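Local coordinates for protein tRNA-5-methyluridine(54) 2-sulfurtransferase (Pyrococcus horikoshii, PDB 3VRH) that catalyses the ATP-dependent 2-thiolation of 5-methyluridine 54 in the T loop of tRNAs, a modification that stabilises tRNA against heat in thermophiles, at residues Cys284-Cys287 and Gly291-Lys294. Numbering follows the deposited sequence.
Sequences CAFC and GLKK. With ZN (zinc ion), chain C.
Leu-292 folds back over Cys-287 and Phe-286 where a Schellman motif closes the short helix 285-290, part of the zinc-binding module near the C-terminal end of the chain. Gly-291, with positive phi (62°), turns the backbone there. Leu-292 N can then donate to Cys-287 O at 2.9 Å.

Start at Leu-292 CB and work outward. CB sits 4.0 Å from Cys-287 O, alongside the first turn of the helix. The sulfur of the same cysteine is nearly as close, with Cys-287 SG 4.2 Å from Leu-292 CB. CG stands anti to the leucine's own carbonyl carbon, and from there the CD1 branch runs on, extended from CA, to the Phe-286 ring. Leu-292 CD1 comes in obliquely and touches Phe-286 CE2 at 3.4 Å. Ring atom CD2 lies a little farther off. Phe-286 brings its ring to this methyl with CG anti to its backbone N (chi1 -177°). The same ring also stacks with Tyr-137 of helix 127-145, which ties the zinc module to that helix.

At the N-terminal end of the helix, Cys-284 is the N-cap: its SG accepts from Cys-287 N at 3.5 Å, so this sulfur serves both metal and helix. Cys-284 and Cys-287 form the CxxC pair that, with Cys-272 and Cys-275, binds the zinc ion. Cys-287 thus donates the capping bond through its N, and its O accepts the Leu-292 N bond of the Schellman motif. Its SG lies 2.4 Å from the zinc ion, and Cys-284 SG is 2.7 Å from that same zinc.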
ATOM      1  N   CYS A 284      24.685  19.749 -10.220  1.00 48.90           N
ATOM      2  CA  CYS A 284      23.735  19.048  -9.369  1.00 48.87           C
ATOM      3  C   CYS A 284      22.379  19.752  -9.284  1.00 42.43           C
ATOM      4  O   CYS A 284      22.225  20.898  -9.723  1.00 42.31           O
ATOM      5  CB  CYS A 284      24.328  18.733  -7.991  1.00 44.56           C
ATOM      6  SG  CYS A 284      24.018  19.947  -6.696  1.00 42.33           S
ATOM      7  N   ALA A 285      21.395  19.025  -8.762  1.00 42.61           N
ATOM      8  CA  ALA A 285      20.017  19.505  -8.679  1.00 44.63           C
ATOM      9  C   ALA A 285      19.931  20.819  -7.905  1.00 35.86           C
ATOM     10  O   ALA A 285      19.377  21.805  -8.401  1.00 33.13           O
ATOM     11  CB  ALA A 285      19.124  18.446  -8.037  1.00 44.03           C
ATOM     12  N   PHE A 286      20.489  20.816  -6.697  1.00 37.94           N
ATOM     13  CA  PHE A 286      20.520  22.010  -5.853  1.00 33.51           C
ATOM     14  C   PHE A 286      21.089  23.183  -6.629  1.00 31.13           C
ATOM     15  O   PHE A 286      20.433  24.209  -6.769  1.00 30.69           O
ATOM     16  CB  PHE A 286      21.365  21.746  -4.612  1.00 36.03           C
ATOM     17  CG  PHE A 286      21.410  22.900  -3.637  1.00 36.16           C
ATOM     18  CD1 PHE A 286      20.421  23.046  -2.668  1.00 31.49           C
ATOM     19  CD2 PHE A 286      22.449  23.817  -3.673  1.00 33.58           C
ATOM     20  CE1 PHE A 286      20.462  24.077  -1.762  1.00 30.80           C
ATOM     21  CE2 PHE A 286      22.497  24.864  -2.763  1.00 36.90           C
ATOM     22  CZ  PHE A 286      21.502  24.996  -1.806  1.00 33.07           C
ATOM     23  N   CYS A 287      22.299  23.006  -7.161  1.00 35.71           N
ATOM     24  CA  CYS A 287      22.987  24.061  -7.904  1.00 34.75           C
ATOM     25  C   CYS A 287      22.237  24.553  -9.129  1.00 39.68           C
ATOM     26  O   CYS A 287      22.222  25.753  -9.412  1.00 36.48           O
ATOM     27  CB  CYS A 287      24.374  23.594  -8.321  1.00 39.37           C
ATOM     28  SG  CYS A 287      25.554  23.771  -7.008  1.00 37.60           S
ATOM     29  N   GLY A 291      20.582  28.151  -9.306  1.00 37.76           N
ATOM     30  CA  GLY A 291      21.347  28.889 -10.294  1.00 41.41           C
ATOM     31  C   GLY A 291      22.661  29.371  -9.709  1.00 45.00           C
ATOM     32  O   GLY A 291      23.022  30.544  -9.813  1.00 45.33           O
ATOM     33  N   LEU A 292      23.369  28.442  -9.078  1.00 46.97           N
ATOM     34  CA  LEU A 292      24.576  28.758  -8.342  1.00 44.77           C
ATOM     35  C   LEU A 292      25.785  28.526  -9.211  1.00 48.51           C
ATOM     36  O   LEU A 292      25.903  27.490  -9.873  1.00 44.17           O
ATOM     37  CB  LEU A 292      24.674  27.893  -7.089  1.00 38.90           C
ATOM     38  CG  LEU A 292      23.626  28.208  -6.027  1.00 36.40           C
ATOM     39  CD1 LEU A 292      23.777  27.251  -4.878  1.00 33.27           C
ATOM     40  CD2 LEU A 292      23.752  29.641  -5.548  1.00 43.00           C
ATOM     41  N   LYS A 293      26.687  29.499  -9.194  1.00 50.37           N
ATOM     42  CA  LYS A 293      27.924  29.400  -9.947  1.00 51.55           C
ATOM     43  C   LYS A 293      29.077  29.099  -8.997  1.00 52.19           C
ATOM     44  O   LYS A 293      30.193  28.785  -9.433  1.00 50.45           O
ATOM     45  CB  LYS A 293      28.187  30.699 -10.722  1.00 54.63           C
ATOM     46  CG  LYS A 293      27.047  31.141 -11.645  1.00 54.22           C
ATOM     47  CD  LYS A 293      26.902  30.242 -12.870  1.00 60.51           C
ATOM     48  CE  LYS A 293      25.906  30.836 -13.869  1.00 72.39           C
ATOM     49  NZ  LYS A 293      26.057  30.290 -15.256  1.00 66.16           N
ATOM     50  N   LYS A 294      28.807  29.188  -7.697  1.00 50.57           N
ATOM     51  CA  LYS A 294      29.863  29.012  -6.701  1.00 48.95           C
ATOM     52  C   LYS A 294      29.459  28.098  -5.547  1.00 43.17           C
ATOM     53  O   LYS A 294      28.277  27.994  -5.210  1.00 47.05           O
ATOM     54  CB  LYS A 294      30.344  30.372  -6.187  1.00 51.20           C
ATOM     55  CG  LYS A 294      31.134  31.151  -7.236  1.00 58.52           C
ATOM     56  CD  LYS A 294      31.412  32.577  -6.813  1.00 62.09           C
ATOM     57  CE  LYS A 294      32.006  33.370  -7.974  1.00 72.80           C
ATOM     58  NZ  LYS A 294      32.117  34.830  -7.681  1.00 73.06           N
TER
HETATM   59 ZN    ZN C 402      26.236  21.425  -6.846  1.00 39.98          ZN